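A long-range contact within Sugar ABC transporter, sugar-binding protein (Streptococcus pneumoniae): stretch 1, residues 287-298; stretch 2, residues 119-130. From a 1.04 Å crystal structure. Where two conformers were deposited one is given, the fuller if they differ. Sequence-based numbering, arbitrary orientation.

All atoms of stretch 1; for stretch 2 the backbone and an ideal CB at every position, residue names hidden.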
# COMPACT_ATOMS: atom_id res chain seq x y z
N LEU A 287 0.35 -6.51 12.46
CA LEU A 287 0.68 -6.63 11.05
C LEU A 287 0.39 -5.30 10.35
O LEU A 287 -0.43 -4.51 10.82
CB LEU A 287 -0.17 -7.71 10.40
CG LEU A 287 0.05 -9.13 10.87
CD1 LEU A 287 -0.94 -10.09 10.27
CD2 LEU A 287 1.51 -9.64 10.56
N THR A 288 1.02 -5.11 9.21
CA THR A 288 0.62 -4.08 8.26
C THR A 288 0.46 -4.72 6.87
O THR A 288 0.78 -5.90 6.69
CB THR A 288 1.57 -2.87 8.30
OG1 THR A 288 1.01 -1.82 7.51
CG2 THR A 288 2.95 -3.16 7.78
N VAL A 289 -0.07 -3.94 5.96
CA VAL A 289 -0.35 -4.40 4.59
C VAL A 289 -0.04 -3.26 3.65
O VAL A 289 -0.19 -2.11 3.99
CB VAL A 289 -1.84 -4.86 4.45
CG1 VAL A 289 -2.83 -3.75 4.74
CG2 VAL A 289 -2.08 -5.51 3.11
N GLY A 290 0.45 -3.62 2.47
CA GLY A 290 0.75 -2.65 1.45
C GLY A 290 1.39 -3.32 0.28
O GLY A 290 1.52 -4.56 0.23
N ALA A 291 1.84 -2.54 -0.72
CA ALA A 291 2.52 -3.13 -1.88
C ALA A 291 3.38 -2.09 -2.53
O ALA A 291 3.31 -0.92 -2.26
CB ALA A 291 1.53 -3.72 -2.88
N GLY A 292 4.16 -2.53 -3.50
CA GLY A 292 5.07 -1.65 -4.25
C GLY A 292 4.34 -0.46 -4.84
O GLY A 292 3.25 -0.60 -5.40
N ASP A 293 5.04 0.68 -4.78
CA ASP A 293 4.51 1.94 -5.20
C ASP A 293 5.44 2.49 -6.34
O ASP A 293 5.07 2.38 -7.52
CB ASP A 293 4.43 2.90 -3.98
CG ASP A 293 3.88 4.26 -4.32
OD1 ASP A 293 3.07 4.31 -5.28
OD2 ASP A 293 4.21 5.31 -3.70
N LEU A 294 6.59 3.03 -5.98
CA LEU A 294 7.64 3.22 -7.01
C LEU A 294 8.22 1.88 -7.30
O LEU A 294 8.90 1.28 -6.44
CB LEU A 294 8.68 4.22 -6.52
CG LEU A 294 9.64 4.67 -7.70
CD1 LEU A 294 8.94 5.68 -8.63
CD2 LEU A 294 10.94 5.21 -7.15
N ALA A 295 7.87 1.32 -8.45
CA ALA A 295 8.07 -0.12 -8.73
C ALA A 295 8.17 -0.21 -10.23
O ALA A 295 7.25 0.18 -10.93
CB ALA A 295 6.95 -0.96 -8.17
N TRP A 296 9.32 -0.70 -10.72
CA TRP A 296 9.64 -0.64 -12.16
C TRP A 296 9.89 -1.99 -12.75
O TRP A 296 10.54 -2.87 -12.18
CB TRP A 296 10.87 0.23 -12.44
CG TRP A 296 10.79 1.66 -12.06
CD1 TRP A 296 9.67 2.36 -11.63
CD2 TRP A 296 11.84 2.63 -12.02
NE1 TRP A 296 9.99 3.65 -11.37
CE2 TRP A 296 11.32 3.87 -11.65
CE3 TRP A 296 13.20 2.53 -12.38
CZ2 TRP A 296 12.11 5.04 -11.55
CZ3 TRP A 296 13.96 3.68 -12.29
CH2 TRP A 296 13.42 4.90 -11.88
N SER A 297 9.41 -2.11 -13.99
CA SER A 297 9.66 -3.26 -14.88
C SER A 297 10.28 -2.76 -16.21
O SER A 297 10.15 -1.56 -16.52
CB SER A 297 8.37 -4.01 -15.14
OG SER A 297 7.83 -4.56 -13.95
N ILE A 298 10.94 -3.65 -16.91
CA ILE A 298 11.61 -3.29 -18.18
C ILE A 298 10.95 -4.04 -19.27
O ILE A 298 10.71 -5.24 -19.18
CB ILE A 298 13.10 -3.63 -18.11
CG1 ILE A 298 13.80 -2.92 -16.95
CG2 ILE A 298 13.78 -3.33 -19.46
CD1 ILE A 298 15.26 -3.31 -16.82
N UNK A 119 11.41 -12.91 -11.02
CA UNK A 119 11.12 -11.56 -10.67
C UNK A 119 11.15 -10.67 -11.88
O UNK A 119 12.11 -10.62 -12.63
CB UNK A 119 12.10 -11.06 -9.61
N UNK A 120 10.07 -9.87 -12.05
CA UNK A 120 9.90 -8.98 -13.14
C UNK A 120 9.78 -7.54 -12.77
O UNK A 120 9.50 -6.71 -13.67
CB UNK A 120 8.67 -9.40 -13.94
N UNK A 121 9.93 -7.19 -11.50
CA UNK A 121 9.67 -5.83 -11.07
C UNK A 121 10.58 -5.53 -9.91
O UNK A 121 10.75 -6.41 -9.02
CB UNK A 121 8.20 -5.63 -10.69
N UNK A 122 11.14 -4.35 -9.85
CA UNK A 122 11.92 -3.85 -8.70
C UNK A 122 11.03 -2.95 -7.85
O UNK A 122 10.67 -1.83 -8.31
CB UNK A 122 13.17 -3.09 -9.16
N UNK A 123 10.59 -3.42 -6.69
CA UNK A 123 9.81 -2.51 -5.82
C UNK A 123 10.81 -1.67 -5.04
O UNK A 123 11.51 -2.19 -4.18
CB UNK A 123 8.88 -3.28 -4.88
N UNK A 124 10.93 -0.40 -5.39
CA UNK A 124 11.79 0.55 -4.66
C UNK A 124 11.11 0.99 -3.40
O UNK A 124 11.79 1.15 -2.38
CB UNK A 124 12.13 1.77 -5.52
N UNK A 125 9.82 1.36 -3.45
CA UNK A 125 9.10 1.78 -2.29
C UNK A 125 7.79 1.03 -2.22
O UNK A 125 7.34 0.40 -3.19
CB UNK A 125 8.87 3.29 -2.30
N UNK A 126 7.16 1.06 -1.04
CA UNK A 126 5.84 0.46 -0.87
C UNK A 126 5.03 1.30 0.03
O UNK A 126 5.55 2.09 0.80
CB UNK A 126 5.93 -0.97 -0.32
N UNK A 127 3.71 1.15 -0.05
CA UNK A 127 2.84 1.68 0.93
C UNK A 127 2.63 0.71 2.11
O UNK A 127 3.08 -0.41 2.08
CB UNK A 127 1.50 2.04 0.27
N UNK A 128 1.98 1.23 3.15
CA UNK A 128 1.64 0.51 4.36
C UNK A 128 0.31 1.03 4.85
O UNK A 128 -0.22 2.02 4.32
CB UNK A 128 2.72 0.66 5.43
N UNK A 129 -0.21 0.41 5.90
CA UNK A 129 -1.50 0.80 6.45
C UNK A 129 -1.52 0.63 7.93
O UNK A 129 -0.95 -0.31 8.50
CB UNK A 129 -2.63 -0.01 5.82
N UNK A 130 -2.18 1.52 8.62
CA UNK A 130 -2.33 1.38 10.07
C UNK A 130 -3.21 2.50 10.63
O UNK A 130 -4.08 3.02 9.95
CB UNK A 130 -0.96 1.39 10.75

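The two stretches run roughly antiparallel, their end-to-end directions 153° apart.

Position 119 has no atom of stretch 1 within reach of its ideal CB. Nothing visible restricts it. It is Val-119.

At position 120 the CB points sideways, 4.9 Å from Ser-297 OG. The backbone carbonyl matters more. Many side chains would fit; the deposited one is Tyr-120, whose ring leads away. Ser-297 OG donates to Tyr-120 O at 2.7 Å, and a water joins Tyr-120 O to Ile-298 N.

At position 121 the CB lies 3.4 Å from Ser-297 OG, which is also free to accept. A short polar side chain with a donor would suit, such as Asn or Ser. It is Asn-121. Its ND2 donates to Ser-297 OG at 3.0 Å. Its OD1 packs 3.3 Å from Ala-295 CB and has no hydrogen-bonding partner.

Position 122 pairs with Trp-296 in the sheet, and its CB shares the Trp-296 face. The backbone is extended, so a beta-branched or other apolar residue fits. It is Val-122. Val-122 N donates to Trp-296 O at 2.8 Å, and Trp-296 N returns a bond to Val-122 O at 3.0 Å.

Position 123 pairs with Ala-295 without hydrogen bonds, so its nitrogen need not donate to stretch 1. Phi is -84°. Small apolar residues suit, and proline is allowed. It is Pro-123, with CB 4.3 Å from Gly-292 CA, where no side chain intervenes.

At position 124 the CB points toward stretch 1, 3.4 Å from Leu-294 O. The Trp-296 indole and Leu-294 offer an apolar surface, so a large apolar or aromatic residue suits. It is Phe-124. Its edge meets the face of Trp-296, centroids 4.8 Å apart and planes at 65°. Phe-124 N donates to Leu-294 O at 2.8 Å.

At position 125 the CB stands near Leu-294 CB and Asp-293 CB, and Leu-294 N is a donor in need of an acceptor. Ser, Thr, Asn or Asp could serve. It is Thr-125, chi1 p. Its OG1 accepts from Leu-294 N at 3.0 Å, while a water links OG1 to Asp-293 OD2. Asp-293 N donates to Thr-125 O at 2.8 Å.

Position 126 has its CB 3.3 Å from Ala-291 O, which is tight. A small residue is favoured, and Ala-126 is deposited.

At position 127 the CB points sideways, but Ala-291 N lies within reach of a short acceptor. Asn or Asp would suit. It is Asn-127, whose OD1 accepts from Ala-291 N at 2.9 Å. Asn-127 N donates to Ala-291 O at 3.1 Å.

At position 128 the CB sits 3.7 Å from Thr-288 OG1. A small side chain suits; it is Ala-128.

At position 129 the CB is 3.7 Å from Val-289 O, with Val-289 CG1 nearby. Apolar or aromatic residues fit. It is Tyr-129, its CB 3.8 Å from Val-289 CG1. Thr-288 OG1 donates to Tyr-129 O at 2.7 Å.

Position 130 makes no contact; it is Gly-130.

Stretch 2 119-130: VYNVPFTANAYG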
# COMPACT_ATOMS: atom_id res chain seq x y z
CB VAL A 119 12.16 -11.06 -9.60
CG1 VAL A 119 12.04 -9.56 -9.37
CG2 VAL A 119 12.03 -11.85 -8.33
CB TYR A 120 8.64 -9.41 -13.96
CG TYR A 120 8.73 -10.78 -14.60
CD1 TYR A 120 9.37 -10.94 -15.85
CD2 TYR A 120 8.27 -11.90 -13.97
CE1 TYR A 120 9.49 -12.16 -16.49
CE2 TYR A 120 8.40 -13.12 -14.59
CZ TYR A 120 9.04 -13.27 -15.81
OH TYR A 120 9.12 -14.48 -16.44
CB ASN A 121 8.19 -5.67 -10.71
CG ASN A 121 7.77 -4.34 -10.24
OD1 ASN A 121 7.94 -3.98 -9.10
ND2 ASN A 121 7.18 -3.55 -11.19
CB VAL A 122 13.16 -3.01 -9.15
CG1 VAL A 122 13.93 -2.58 -7.98
CG2 VAL A 122 14.01 -3.88 -10.13
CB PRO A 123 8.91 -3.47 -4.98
CG PRO A 123 9.28 -4.91 -5.47
CD PRO A 123 10.61 -4.78 -6.12
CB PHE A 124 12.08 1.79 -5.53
CG PHE A 124 12.83 1.49 -6.78
CD1 PHE A 124 14.18 1.44 -6.77
CD2 PHE A 124 12.18 1.22 -8.00
CE1 PHE A 124 14.91 1.18 -7.92
CE2 PHE A 124 12.88 0.94 -9.13
CZ PHE A 124 14.24 0.92 -9.09
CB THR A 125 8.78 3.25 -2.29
OG1 THR A 125 7.85 3.55 -3.34
CG2 THR A 125 10.06 4.14 -2.39
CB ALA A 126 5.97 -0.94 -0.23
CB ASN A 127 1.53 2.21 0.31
CG ASN A 127 0.83 1.20 -0.53
OD1 ASN A 127 0.70 0.03 -0.19
ND2 ASN A 127 0.38 1.63 -1.66
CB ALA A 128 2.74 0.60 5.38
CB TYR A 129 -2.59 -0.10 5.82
CG TYR A 129 -4.01 0.32 6.15
CD1 TYR A 129 -4.75 1.08 5.25
CD2 TYR A 129 -4.60 -0.01 7.35
CE1 TYR A 129 -6.08 1.51 5.56
CE2 TYR A 129 -5.88 0.36 7.68
CZ TYR A 129 -6.64 1.12 6.77
OH TYR A 129 -7.92 1.42 7.10
O HOH W 1 10.97 -6.35 -16.01
O HOH W 2 6.79 6.11 -3.37
O HOH W 3 -1.25 -1.95 10.76
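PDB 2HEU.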